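Local coordinates for Lmo2349 protein (Listeria monocytogenes, PDB 4GVO), which probably binds L-cystine or a related amino acid outside the membrane and delivers it to an ABC transporter, at residues A[72-77]-A[198-203]; A[10-15]-A[68-73]; A[86-91]-A[208-213]; A[36-41]-A[224-229]. All blocks are in the same frame, centred on the assembly; numbering follows the deposited sequence. Where two conformers were deposited one is given.

Contact 1 (A[72-77]-A[198-203]); sequences IVAHQM and VYFMLG. With HIS (histidine), chain E.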
loop_
_atom_site.group_PDB
_atom_site.type_symbol
_atom_site.label_atom_id
_atom_site.label_comp_id
_atom_site.label_asym_id
_atom_site.label_seq_id
_atom_site.Cartn_x
_atom_site.Cartn_y
_atom_site.Cartn_z
ATOM N N ILE A 72 0.655 3.212 15.387
ATOM C CA ILE A 72 1.372 3.152 14.118
ATOM C C ILE A 72 0.477 2.495 13.129
ATOM O O ILE A 72 -0.283 1.593 13.520
ATOM C CB ILE A 72 2.633 2.256 14.213
ATOM C CG1 ILE A 72 3.608 2.813 15.236
ATOM C CG2 ILE A 72 3.308 2.100 12.847
ATOM C CD1 ILE A 72 4.921 2.030 15.360
ATOM N N VAL A 73 0.591 2.900 11.865
ATOM C CA VAL A 73 -0.084 2.170 10.763
ATOM C C VAL A 73 0.996 1.610 9.851
ATOM O O VAL A 73 1.946 2.340 9.481
ATOM C CB VAL A 73 -1.049 3.094 10.003
ATOM C CG1 VAL A 73 -1.524 2.458 8.694
ATOM C CG2 VAL A 73 -2.245 3.438 10.893
ATOM N N ALA A 74 0.828 0.334 9.500
ATOM C CA ALA A 74 1.690 -0.390 8.534
ATOM C C ALA A 74 0.825 -1.022 7.472
ATOM O O ALA A 74 0.146 -1.998 7.757
ATOM C CB ALA A 74 2.480 -1.479 9.264
ATOM N N HIS A 75 0.752 -0.412 6.292
ATOM C CA HIS A 75 -0.026 -0.935 5.205
ATOM C C HIS A 75 0.456 -0.366 3.893
ATOM O O HIS A 75 -0.317 0.232 3.150
ATOM C CB HIS A 75 -1.528 -0.617 5.416
ATOM C CG HIS A 75 -2.473 -1.462 4.582
ATOM N ND1 HIS A 75 -2.522 -1.421 3.214
ATOM C CD2 HIS A 75 -3.427 -2.400 4.977
ATOM C CE1 HIS A 75 -3.455 -2.315 2.785
ATOM N NE2 HIS A 75 -4.025 -2.881 3.845
ATOM N N GLN A 76 1.746 -0.493 3.626
ATOM C CA GLN A 76 2.322 0.048 2.385
ATOM C C GLN A 76 1.949 1.520 2.193
ATOM O O GLN A 76 1.572 1.948 1.086
ATOM C CB GLN A 76 1.929 -0.802 1.200
ATOM C CG GLN A 76 2.614 -2.167 1.188
ATOM C CD GLN A 76 4.088 -2.058 0.876
ATOM O OE1 GLN A 76 4.466 -1.479 -0.142
ATOM N NE2 GLN A 76 4.923 -2.584 1.766
ATOM N N MET A 77 2.034 2.316 3.266
ATOM C CA MET A 77 1.521 3.689 3.191
ATOM C C MET A 77 2.508 4.627 2.486
ATOM O O MET A 77 3.633 4.852 2.950
ATOM C CB MET A 77 1.208 4.252 4.592
ATOM C CG MET A 77 0.162 3.422 5.346
ATOM S SD MET A 77 -1.423 3.270 4.523
ATOM C CE MET A 77 -2.156 4.854 4.939
ATOM N N VAL A 198 7.300 4.215 0.687
ATOM C CA VAL A 198 6.448 3.619 1.712
ATOM C C VAL A 198 7.152 3.746 3.070
ATOM O O VAL A 198 8.349 3.424 3.201
ATOM C CB VAL A 198 6.189 2.144 1.370
ATOM C CG1 VAL A 198 5.701 1.347 2.602
ATOM C CG2 VAL A 198 5.200 2.025 0.193
ATOM N N TYR A 199 6.396 4.199 4.058
ATOM C CA TYR A 199 6.856 4.414 5.393
ATOM C C TYR A 199 5.775 3.990 6.391
ATOM O O TYR A 199 4.619 3.833 6.031
ATOM C CB TYR A 199 7.152 5.892 5.634
ATOM C CG TYR A 199 8.099 6.566 4.673
ATOM C CD1 TYR A 199 7.647 7.057 3.447
ATOM C CD2 TYR A 199 9.426 6.749 4.995
ATOM C CE1 TYR A 199 8.479 7.701 2.572
ATOM C CE2 TYR A 199 10.278 7.361 4.116
ATOM C CZ TYR A 199 9.792 7.850 2.902
ATOM O OH TYR A 199 10.628 8.493 2.043
ATOM N N PHE A 200 6.153 3.891 7.661
ATOM C CA PHE A 200 5.170 3.821 8.739
ATOM C C PHE A 200 4.574 5.202 9.022
ATOM O O PHE A 200 5.234 6.225 8.810
ATOM C CB PHE A 200 5.788 3.257 10.011
ATOM C CG PHE A 200 6.364 1.885 9.822
ATOM C CD1 PHE A 200 5.521 0.811 9.687
ATOM C CD2 PHE A 200 7.753 1.659 9.758
ATOM C CE1 PHE A 200 6.000 -0.450 9.498
ATOM C CE2 PHE A 200 8.245 0.377 9.517
ATOM C CZ PHE A 200 7.371 -0.687 9.421
ATOM N N MET A 201 3.335 5.210 9.500
ATOM C CA MET A 201 2.685 6.424 9.879
ATOM C C MET A 201 2.369 6.400 11.339
ATOM O O MET A 201 1.921 5.373 11.864
ATOM C CB MET A 201 1.395 6.647 9.069
ATOM C CG MET A 201 1.684 6.825 7.590
ATOM S SD MET A 201 0.218 7.136 6.578
ATOM C CE MET A 201 -0.385 8.661 7.296
ATOM N N LEU A 202 2.597 7.531 11.993
ATOM C CA LEU A 202 2.422 7.674 13.446
ATOM C C LEU A 202 1.697 8.984 13.739
ATOM O O LEU A 202 1.561 9.838 12.898
ATOM C CB LEU A 202 3.791 7.686 14.140
ATOM C CG LEU A 202 4.724 6.501 13.866
ATOM C CD1 LEU A 202 5.678 6.766 12.684
ATOM C CD2 LEU A 202 5.518 6.160 15.132
ATOM N N GLY A 203 1.291 9.153 14.988
ATOM C CA GLY A 203 0.845 10.469 15.432
ATOM C C GLY A 203 1.989 11.441 15.510
ATOM O O GLY A 203 3.121 11.047 15.772
HETATM N N HIS E . -0.108 2.314 -0.920
HETATM C CA HIS E . -1.506 2.666 -0.523
HETATM C C HIS E . -1.617 4.026 0.081
HETATM O O HIS E . -0.577 4.620 0.402
HETATM C CB HIS E . -2.050 1.633 0.448
HETATM C CG HIS E . -2.660 0.456 -0.249
HETATM N ND1 HIS E . -1.926 -0.352 -1.029
HETATM C CD2 HIS E . -3.995 -0.008 -0.336
HETATM C CE1 HIS E . -2.743 -1.289 -1.574
HETATM N NE2 HIS E . -3.987 -1.081 -1.121
HETATM O OXT HIS E . -2.748 4.542 0.236
HETATM O O HOH W 1 3.019 1.557 5.934
#

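Contact 2 (A[10-15]-A[68-73]); sequences TITVGT and GKVDIV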
loop_
_atom_site.group_PDB
_atom_site.type_symbol
_atom_site.label_atom_id
_atom_site.label_comp_id
_atom_site.label_asym_id
_atom_site.label_seq_id
_atom_site.Cartn_x
_atom_site.Cartn_y
_atom_site.Cartn_z
ATOM N N THR A 10 3.769 -1.054 25.324
ATOM C CA THR A 10 3.000 -1.742 24.272
ATOM C C THR A 10 2.601 -0.742 23.212
ATOM O O THR A 10 2.040 0.310 23.504
ATOM C CB THR A 10 1.744 -2.431 24.837
ATOM O OG1 THR A 10 2.176 -3.375 25.818
ATOM C CG2 THR A 10 0.962 -3.121 23.755
ATOM N N ILE A 11 2.884 -1.103 21.965
ATOM C CA ILE A 11 2.582 -0.282 20.797
ATOM C C ILE A 11 1.591 -1.054 19.962
ATOM O O ILE A 11 1.835 -2.196 19.633
ATOM C CB ILE A 11 3.878 -0.032 19.963
ATOM C CG1 ILE A 11 4.949 0.667 20.827
ATOM C CG2 ILE A 11 3.565 0.729 18.700
ATOM C CD1 ILE A 11 4.492 1.954 21.520
ATOM N N THR A 12 0.477 -0.418 19.632
ATOM C CA THR A 12 -0.540 -1.018 18.782
ATOM C C THR A 12 -0.384 -0.561 17.342
ATOM O O THR A 12 -0.354 0.630 17.053
ATOM C CB THR A 12 -1.957 -0.707 19.287
ATOM O OG1 THR A 12 -2.051 -1.190 20.648
ATOM C CG2 THR A 12 -3.036 -1.386 18.446
ATOM N N VAL A 13 -0.217 -1.533 16.476
ATOM C CA VAL A 13 -0.012 -1.328 15.044
ATOM C C VAL A 13 -1.265 -1.684 14.279
ATOM O O VAL A 13 -1.693 -2.842 14.270
ATOM C CB VAL A 13 1.165 -2.219 14.550
ATOM C CG1 VAL A 13 1.460 -1.963 13.075
ATOM C CG2 VAL A 13 2.420 -2.006 15.406
ATOM N N GLY A 14 -1.863 -0.708 13.609
ATOM C CA GLY A 14 -2.951 -0.982 12.724
ATOM C C GLY A 14 -2.458 -1.521 11.401
ATOM O O GLY A 14 -1.538 -0.963 10.809
ATOM N N THR A 15 -3.094 -2.585 10.948
ATOM C CA THR A 15 -2.852 -3.125 9.631
ATOM C C THR A 15 -4.100 -3.779 9.091
ATOM O O THR A 15 -5.139 -3.802 9.767
ATOM C CB THR A 15 -1.623 -4.063 9.657
ATOM O OG1 THR A 15 -1.179 -4.315 8.309
ATOM C CG2 THR A 15 -1.909 -5.395 10.363
ATOM N N GLY A 68 -6.377 8.072 17.800
ATOM C CA GLY A 68 -5.474 7.529 18.798
ATOM C C GLY A 68 -5.727 6.103 19.181
ATOM O O GLY A 68 -5.225 5.629 20.238
ATOM N N LYS A 69 -6.455 5.388 18.328
ATOM C CA LYS A 69 -6.815 4.004 18.653
ATOM C C LYS A 69 -5.775 2.957 18.190
ATOM O O LYS A 69 -5.862 1.777 18.542
ATOM C CB LYS A 69 -8.232 3.704 18.153
ATOM C CG LYS A 69 -9.308 4.491 18.929
ATOM C CD LYS A 69 -10.665 4.404 18.240
ATOM C CE LYS A 69 -11.715 5.270 18.937
ATOM N NZ LYS A 69 -12.879 5.551 18.049
ATOM N N VAL A 70 -4.848 3.410 17.348
ATOM C CA VAL A 70 -3.602 2.713 17.080
ATOM C C VAL A 70 -2.451 3.742 17.225
ATOM O O VAL A 70 -2.679 4.949 17.150
ATOM C CB VAL A 70 -3.570 2.043 15.703
ATOM C CG1 VAL A 70 -4.651 0.922 15.588
ATOM C CG2 VAL A 70 -3.670 3.070 14.584
ATOM N N ASP A 71 -1.234 3.252 17.433
ATOM C CA ASP A 71 -0.050 4.069 17.527
ATOM C C ASP A 71 0.744 4.212 16.243
ATOM O O ASP A 71 1.432 5.219 16.031
ATOM C CB ASP A 71 0.866 3.533 18.634
ATOM C CG ASP A 71 0.152 3.393 19.981
ATOM O OD1 ASP A 71 -0.504 4.372 20.420
ATOM O OD2 ASP A 71 0.221 2.297 20.613
ATOM N N ILE A 72 0.655 3.212 15.387
ATOM C CA ILE A 72 1.372 3.152 14.118
ATOM C C ILE A 72 0.477 2.495 13.129
ATOM O O ILE A 72 -0.283 1.593 13.520
ATOM C CB ILE A 72 2.633 2.256 14.213
ATOM C CG1 ILE A 72 3.608 2.813 15.236
ATOM C CG2 ILE A 72 3.308 2.100 12.847
ATOM C CD1 ILE A 72 4.921 2.030 15.360
ATOM N N VAL A 73 0.591 2.900 11.865
ATOM C CA VAL A 73 -0.084 2.170 10.763
ATOM C C VAL A 73 0.996 1.610 9.851
ATOM O O VAL A 73 1.946 2.340 9.481
ATOM C CB VAL A 73 -1.049 3.094 10.003
ATOM C CG1 VAL A 73 -1.524 2.458 8.694
ATOM C CG2 VAL A 73 -2.245 3.438 10.893
HETATM O O HOH W 2 -1.184 0.817 22.449
#

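Contact 3 (A[86-91]-A[208-213]); sequences KFLFND and KLSKKV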
loop_
_atom_site.group_PDB
_atom_site.type_symbol
_atom_site.label_atom_id
_atom_site.label_comp_id
_atom_site.label_asym_id
_atom_site.label_seq_id
_atom_site.Cartn_x
_atom_site.Cartn_y
_atom_site.Cartn_z
ATOM N N LYS A 86 -1.161 15.837 8.562
ATOM C CA LYS A 86 -1.877 15.256 9.694
ATOM C C LYS A 86 -1.046 14.327 10.568
ATOM O O LYS A 86 -1.272 14.241 11.786
ATOM C CB LYS A 86 -3.104 14.478 9.244
ATOM C CG LYS A 86 -4.156 15.263 8.527
ATOM C CD LYS A 86 -5.240 14.319 8.015
ATOM C CE LYS A 86 -6.080 13.749 9.167
ATOM N NZ LYS A 86 -7.220 12.887 8.751
ATOM N N PHE A 87 -0.097 13.616 9.947
ATOM C CA PHE A 87 0.603 12.490 10.592
ATOM C C PHE A 87 2.130 12.605 10.450
ATOM O O PHE A 87 2.646 13.310 9.559
ATOM C CB PHE A 87 0.111 11.181 9.999
ATOM C CG PHE A 87 -1.330 10.948 10.193
ATOM C CD1 PHE A 87 -1.829 10.737 11.465
ATOM C CD2 PHE A 87 -2.220 10.980 9.129
ATOM C CE1 PHE A 87 -3.201 10.526 11.696
ATOM C CE2 PHE A 87 -3.567 10.772 9.350
ATOM C CZ PHE A 87 -4.058 10.539 10.616
ATOM N N LEU A 88 2.825 11.877 11.318
ATOM C CA LEU A 88 4.260 11.697 11.266
ATOM C C LEU A 88 4.619 10.485 10.429
ATOM O O LEU A 88 4.063 9.415 10.612
ATOM C CB LEU A 88 4.784 11.549 12.688
ATOM C CG LEU A 88 6.276 11.317 12.868
ATOM C CD1 LEU A 88 7.062 12.500 12.288
ATOM C CD2 LEU A 88 6.552 11.140 14.350
ATOM N N PHE A 89 5.552 10.665 9.508
ATOM C CA PHE A 89 6.188 9.550 8.801
ATOM C C PHE A 89 7.576 9.321 9.384
ATOM O O PHE A 89 8.292 10.287 9.655
ATOM C CB PHE A 89 6.341 9.832 7.322
ATOM C CG PHE A 89 5.027 9.809 6.575
ATOM C CD1 PHE A 89 4.125 10.836 6.685
ATOM C CD2 PHE A 89 4.670 8.734 5.817
ATOM C CE1 PHE A 89 2.909 10.780 5.965
ATOM C CE2 PHE A 89 3.460 8.666 5.134
ATOM C CZ PHE A 89 2.603 9.698 5.185
ATOM N N ASN A 90 7.981 8.063 9.570
ATOM C CA ASN A 90 9.361 7.817 9.944
ATOM C C ASN A 90 10.270 8.199 8.756
ATOM O O ASN A 90 9.774 8.431 7.644
ATOM C CB ASN A 90 9.568 6.398 10.439
ATOM C CG ASN A 90 9.454 5.382 9.338
ATOM O OD1 ASN A 90 8.408 5.288 8.707
ATOM N ND2 ASN A 90 10.523 4.629 9.094
ATOM N N ASP A 91 11.587 8.283 8.992
ATOM C CA ASP A 91 12.550 8.735 7.964
ATOM C C ASP A 91 12.992 7.670 6.996
ATOM O O ASP A 91 13.439 7.998 5.878
ATOM C CB ASP A 91 13.832 9.321 8.598
ATOM C CG ASP A 91 13.647 10.741 9.148
ATOM O OD1 ASP A 91 12.557 11.332 9.058
ATOM O OD2 ASP A 91 14.635 11.284 9.685
ATOM N N LYS A 208 9.592 10.000 19.568
ATOM C CA LYS A 208 10.531 9.066 20.151
ATOM C C LYS A 208 10.357 7.711 19.521
ATOM O O LYS A 208 11.333 7.081 19.100
ATOM C CB LYS A 208 10.369 8.997 21.706
ATOM C CG LYS A 208 11.260 7.968 22.365
ATOM C CD LYS A 208 11.214 8.036 23.877
ATOM C CE LYS A 208 12.049 6.914 24.475
ATOM N NZ LYS A 208 11.937 6.885 25.958
ATOM N N LEU A 209 9.124 7.257 19.458
ATOM C CA LEU A 209 8.838 5.960 18.805
ATOM C C LEU A 209 9.297 5.947 17.349
ATOM O O LEU A 209 9.901 4.982 16.876
ATOM C CB LEU A 209 7.365 5.628 18.909
ATOM C CG LEU A 209 6.850 4.368 18.227
ATOM C CD1 LEU A 209 7.573 3.154 18.806
ATOM C CD2 LEU A 209 5.335 4.271 18.429
ATOM N N SER A 210 9.029 7.027 16.620
ATOM C CA SER A 210 9.445 7.106 15.213
ATOM C C SER A 210 10.959 6.954 15.063
ATOM O O SER A 210 11.447 6.227 14.164
ATOM C CB SER A 210 8.953 8.423 14.611
ATOM O OG SER A 210 9.104 8.394 13.223
ATOM N N LYS A 211 11.707 7.634 15.941
ATOM C CA LYS A 211 13.169 7.516 15.925
ATOM C C LYS A 211 13.639 6.078 16.199
ATOM O O LYS A 211 14.571 5.606 15.532
ATOM C CB LYS A 211 13.767 8.485 16.924
ATOM C CG LYS A 211 15.273 8.590 16.905
ATOM C CD LYS A 211 15.740 9.585 17.955
ATOM C CE LYS A 211 17.240 9.484 18.199
ATOM N NZ LYS A 211 17.687 10.437 19.269
ATOM N N LYS A 212 12.998 5.415 17.165
ATOM C CA LYS A 212 13.322 4.030 17.516
ATOM C C LYS A 212 13.045 3.114 16.333
ATOM O O LYS A 212 13.846 2.228 16.003
ATOM C CB LYS A 212 12.577 3.581 18.780
ATOM C CG LYS A 212 12.993 4.331 20.052
ATOM C CD LYS A 212 14.271 3.815 20.647
ATOM C CE LYS A 212 14.560 4.494 21.988
ATOM N NZ LYS A 212 15.785 3.936 22.600
ATOM N N VAL A 213 11.904 3.303 15.702
ATOM C CA VAL A 213 11.563 2.515 14.516
ATOM C C VAL A 213 12.631 2.696 13.443
ATOM O O VAL A 213 13.043 1.730 12.792
ATOM C CB VAL A 213 10.125 2.872 14.012
ATOM C CG1 VAL A 213 9.830 2.335 12.593
ATOM C CG2 VAL A 213 9.105 2.359 15.023
#

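Contact 4 (A[36-41]-A[224-229]); sequences VELVKE and GTLKKL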
loop_
_atom_site.group_PDB
_atom_site.type_symbol
_atom_site.label_atom_id
_atom_site.label_comp_id
_atom_site.label_asym_id
_atom_site.label_seq_id
_atom_site.Cartn_x
_atom_site.Cartn_y
_atom_site.Cartn_z
ATOM N N VAL A 36 3.755 -7.039 8.062
ATOM C CA VAL A 36 3.608 -7.699 9.352
ATOM C C VAL A 36 4.925 -8.266 9.830
ATOM O O VAL A 36 5.332 -8.021 10.988
ATOM C CB VAL A 36 2.516 -8.747 9.279
ATOM C CG1 VAL A 36 2.461 -9.599 10.570
ATOM C CG2 VAL A 36 1.189 -8.068 8.956
ATOM N N GLU A 37 5.617 -8.996 8.951
ATOM C CA GLU A 37 6.891 -9.578 9.317
ATOM C C GLU A 37 7.960 -8.517 9.571
ATOM O O GLU A 37 8.798 -8.675 10.470
ATOM C CB GLU A 37 7.331 -10.618 8.293
ATOM C CG GLU A 37 6.344 -11.789 8.225
ATOM C CD GLU A 37 6.154 -12.593 9.502
ATOM O OE1 GLU A 37 7.056 -12.601 10.373
ATOM O OE2 GLU A 37 5.109 -13.274 9.626
ATOM N N LEU A 38 7.922 -7.408 8.826
ATOM C CA LEU A 38 8.856 -6.311 9.108
ATOM C C LEU A 38 8.619 -5.742 10.509
ATOM O O LEU A 38 9.554 -5.504 11.237
ATOM C CB LEU A 38 8.786 -5.209 8.043
ATOM C CG LEU A 38 9.751 -4.049 8.232
ATOM C CD1 LEU A 38 11.198 -4.512 8.267
ATOM C CD2 LEU A 38 9.494 -3.065 7.114
ATOM N N VAL A 39 7.376 -5.475 10.874
ATOM C CA VAL A 39 7.056 -4.976 12.206
ATOM C C VAL A 39 7.548 -5.960 13.277
ATOM O O VAL A 39 8.068 -5.561 14.313
ATOM C CB VAL A 39 5.551 -4.661 12.351
ATOM C CG1 VAL A 39 5.208 -4.414 13.811
ATOM C CG2 VAL A 39 5.194 -3.464 11.495
ATOM N N LYS A 40 7.365 -7.253 13.066
ATOM C CA LYS A 40 7.849 -8.251 14.030
ATOM C C LYS A 40 9.375 -8.225 14.178
ATOM O O LYS A 40 9.911 -8.395 15.255
ATOM C CB LYS A 40 7.343 -9.654 13.667
ATOM C CG LYS A 40 5.833 -9.828 13.819
ATOM C CD LYS A 40 5.380 -11.256 13.537
ATOM C CE LYS A 40 3.926 -11.487 13.915
ATOM N NZ LYS A 40 3.641 -12.957 13.933
ATOM N N GLU A 41 10.073 -8.022 13.076
ATOM C CA GLU A 41 11.521 -7.874 13.086
ATOM C C GLU A 41 11.953 -6.611 13.824
ATOM O O GLU A 41 12.905 -6.623 14.597
ATOM C CB GLU A 41 12.069 -7.927 11.659
ATOM C CG GLU A 41 13.572 -7.962 11.577
ATOM C CD GLU A 41 14.173 -9.228 12.188
ATOM O OE1 GLU A 41 13.511 -10.291 12.182
ATOM O OE2 GLU A 41 15.300 -9.141 12.700
ATOM N N GLY A 224 21.252 -6.857 5.897
ATOM C CA GLY A 224 20.746 -7.595 4.772
ATOM C C GLY A 224 19.381 -8.210 4.981
ATOM O O GLY A 224 18.861 -8.855 4.086
ATOM N N THR A 225 18.777 -7.957 6.129
ATOM C CA THR A 225 17.458 -8.547 6.441
ATOM C C THR A 225 16.370 -7.967 5.529
ATOM O O THR A 225 15.487 -8.705 5.087
ATOM C CB THR A 225 17.120 -8.382 7.941
ATOM O OG1 THR A 225 18.141 -9.070 8.675
ATOM C CG2 THR A 225 15.734 -8.988 8.275
ATOM N N LEU A 226 16.395 -6.677 5.216
ATOM C CA LEU A 226 15.343 -6.142 4.360
ATOM C C LEU A 226 15.422 -6.718 2.975
ATOM O O LEU A 226 14.386 -6.960 2.351
ATOM C CB LEU A 226 15.326 -4.620 4.326
ATOM C CG LEU A 226 13.981 -4.003 3.881
ATOM C CD1 LEU A 226 12.922 -4.212 4.952
ATOM C CD2 LEU A 226 14.154 -2.522 3.582
ATOM N N LYS A 227 16.645 -6.917 2.478
ATOM C CA LYS A 227 16.800 -7.603 1.185
ATOM C C LYS A 227 16.127 -8.982 1.166
ATOM O O LYS A 227 15.384 -9.328 0.244
ATOM C CB LYS A 227 18.274 -7.713 0.809
ATOM C CG LYS A 227 18.548 -8.544 -0.428
ATOM C CD LYS A 227 18.019 -7.859 -1.655
ATOM C CE LYS A 227 18.049 -8.752 -2.946
ATOM N NZ LYS A 227 17.145 -9.944 -2.893
ATOM N N LYS A 228 16.378 -9.752 2.202
ATOM C CA LYS A 228 15.801 -11.089 2.314
ATOM C C LYS A 228 14.258 -11.062 2.449
ATOM O O LYS A 228 13.545 -11.830 1.801
ATOM C CB LYS A 228 16.442 -11.863 3.470
ATOM C CG LYS A 228 17.894 -12.277 3.207
ATOM C CD LYS A 228 18.573 -12.868 4.436
ATOM C CE LYS A 228 19.951 -13.411 4.108
ATOM N NZ LYS A 228 19.874 -14.800 3.549
ATOM N N LEU A 229 13.761 -10.155 3.272
ATOM C CA LEU A 229 12.314 -10.048 3.511
ATOM C C LEU A 229 11.613 -9.620 2.231
ATOM O O LEU A 229 10.577 -10.155 1.880
ATOM C CB LEU A 229 11.965 -9.024 4.605
ATOM C CG LEU A 229 12.051 -9.406 6.077
ATOM C CD1 LEU A 229 11.914 -8.177 6.948
ATOM C CD2 LEU A 229 10.997 -10.466 6.376
#

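Contact 1 (A[72-77]-A[198-203])
The ligand pocket of this family 3 solute-binding protein adjoins the sheet here: V73 and M201 form an antiparallel hydrogen-bonded pair, and the chain then runs on to H75, Q76 and M77, which line the pocket. V73 N gives a 2.8 Å bond to M201 O, and M201 N returns one to V73 O. Further along, Y199 N reaches M77 O over 3.0 Å. A water bridges the two segments, accepting from H75 N and M77 N and donating to Y199 O, so the turn that presents the pocket residues is tied to 198-203. M77 and M201 cross at about a right angle; M77 CB meets M201 SD at 3.6 Å, and the bends at chi2 and chi3 bring M77 CE back to the same sulfur. A74 CB touches F200 CE1 at the ring edge, 3.7 Å away. Q76 O lies 2.6 Å from the amino N of the bound histidine, while the Q76 amide is held by D35 and N95. Helix 61-66 packs on V73, M77 and M201, helix 34-44 on F200, and helix 207-222 on I72 and L202.

Contact 2 (A[10-15]-A[68-73])
The D71 side chain reaches over to strand 9-15, its CB 3.9 Å from I11 CG2 and its carboxylate on the backbone of T12. T12 N donates to D71 OD2 at 2.9 Å in a nearly straight bond (175°), meeting the oxygen on the anti side and 24° out of the carboxylate plane. With chi1 at -54°, CG stands beside the D71 backbone N, and the next bond carries OD2 to the strand. A water donates to D71 OD2 and also bonds T12 OG1, bridging the two side chains. T12 O is gripped twice, by D71 N at 2.8 Å and by I72 N at 3.2 Å, at the start of the parallel pairing. G14 N continues it, bonding I72 O over 2.8 Å. I11 CG2 meets I72 CD1 at 3.8 Å, the two side chains crossing obliquely. Around G14, V70 CG1 comes to 3.8 Å from both N and CA, packing against the glycine on the side where it has no side chain. Strand 9-15, helix 61-66 and strand 72-73 belong to the alpha/beta core typical of a periplasmic-binding-protein lobe, in which strand 9-15 runs parallel to both 49-55 and 72-73 and lies between them.

Contact 3 (A[86-91]-A[208-213])
S210 meets both L88 and N90 on one turn of helix 207-222. L88 CD2 rests 3.6 Å from S210 CB, the apolar half of the contact; L88 CG is anti to the backbone N (chi1 179°), and CD2 lies beyond it. S210 OG instead lies against N90, 3.3 Å from N90 CA and 3.5 Å from N90 CB, so the hydroxyl packs on carbon across this contact. One turn further on, V213 CG1 approaches N90 ND2 at 4.2 Å, a looser touch that extends the patch along the helix. The buried surface is small, 168 Å², and the contact across the two segments is made by van der Waals packing.

The second shell fixes the asparagine. N90 CG sits between its own backbone N and carbonyl carbon (chi1 70°), and from there the amide reaches in two directions: OD1 accepts from F200 N, while ND2 donates to D214 OD1, with a further weak bond to V92 O. The buried amide thus bridges strand 191-202 and helix 207-222; these bonds fix the amide while its CB packs on S210 OG. The same aspartate, through OD2, takes the backbone N of D91, so D214 receives two successive residues of this chain. L88 is placed by backbone bonding to L202.

Around this patch, strand 88-89 pairs antiparallel with strand 191-202, helix 207-222 packs against L88 and N90, and F87 and F89 contact M201, with F87 also reaching helix 61-66 and F89 helix 81-86.

Contact 4 (A[36-41]-A[224-229])
Helices 36-41 and 225-229 run nearly antiparallel, at 155° between their N-to-C directions, with their axes 11.2 Å apart at closest approach, a spacing bridged by side chains. L38 carries the middle of the contact. Its CG is anti to the backbone N (chi1 -178°), and CD1 beyond it touches two leucines of the other helix, L226 CD1 at 3.7 Å and L229 CD1 at 4.0 Å. L226 meets L38 obliquely, whereas L229 crosses it at about a right angle. L229 spreads its two methyls over successive residues of helix 36-41, CD1 going to L38 and CD2 to E37 CB at 4.1 Å. E37 takes part through CB; its chain bends at chi2 and its end leads away from the other helix, OE2 bonding T32 OG1. At the other end, E41 and T225 reach toward each other tip to tip, E41 CG standing 4.1 Å from T225 CG2.

The polar ends of this pair are engaged with other residues. E41 forms salt bridges to K44 and R45, and T225 OG1 bonds D223, just before the helix, whose N-cap position is held by G224. Helix 207-222 backs the interface, with L217 against L38 and I220 against both E41 and T225, and Y34 packs on L226 and L229.

Chemically, the two segments meet through methyls and methylenes, while the E41 carboxylate is paired with K44 and R45 and that of E37 is bonded to T32; this implies an apolar leucine seam flanked by carbon parts of polar residues.

How the contacts relate
Contact 2 joins strand 9-15 to strand 72-73, contact 1 continues the same sheet to strand 191-202, and contact 3 sets strand 88-89, another neighbour of 191-202, against helix 207-222. Along the chain, contacts 2 and 3 come in series, contact 1 starts where contact 2 ends and alternates with contact 3, and contact 4 spans both 1 and 3. The centres of contacts 1 and 2 are about 9 Å apart, as are those of 1 and 3. L209 of contact 3 packs on I11 and I72. Contact 4, about 15 Å from contact 1 between centres, reaches it through L38 and V39, which pack against F200. Early and late sequence thus interleave around one sheet, with the ligand pocket at residues 75-77.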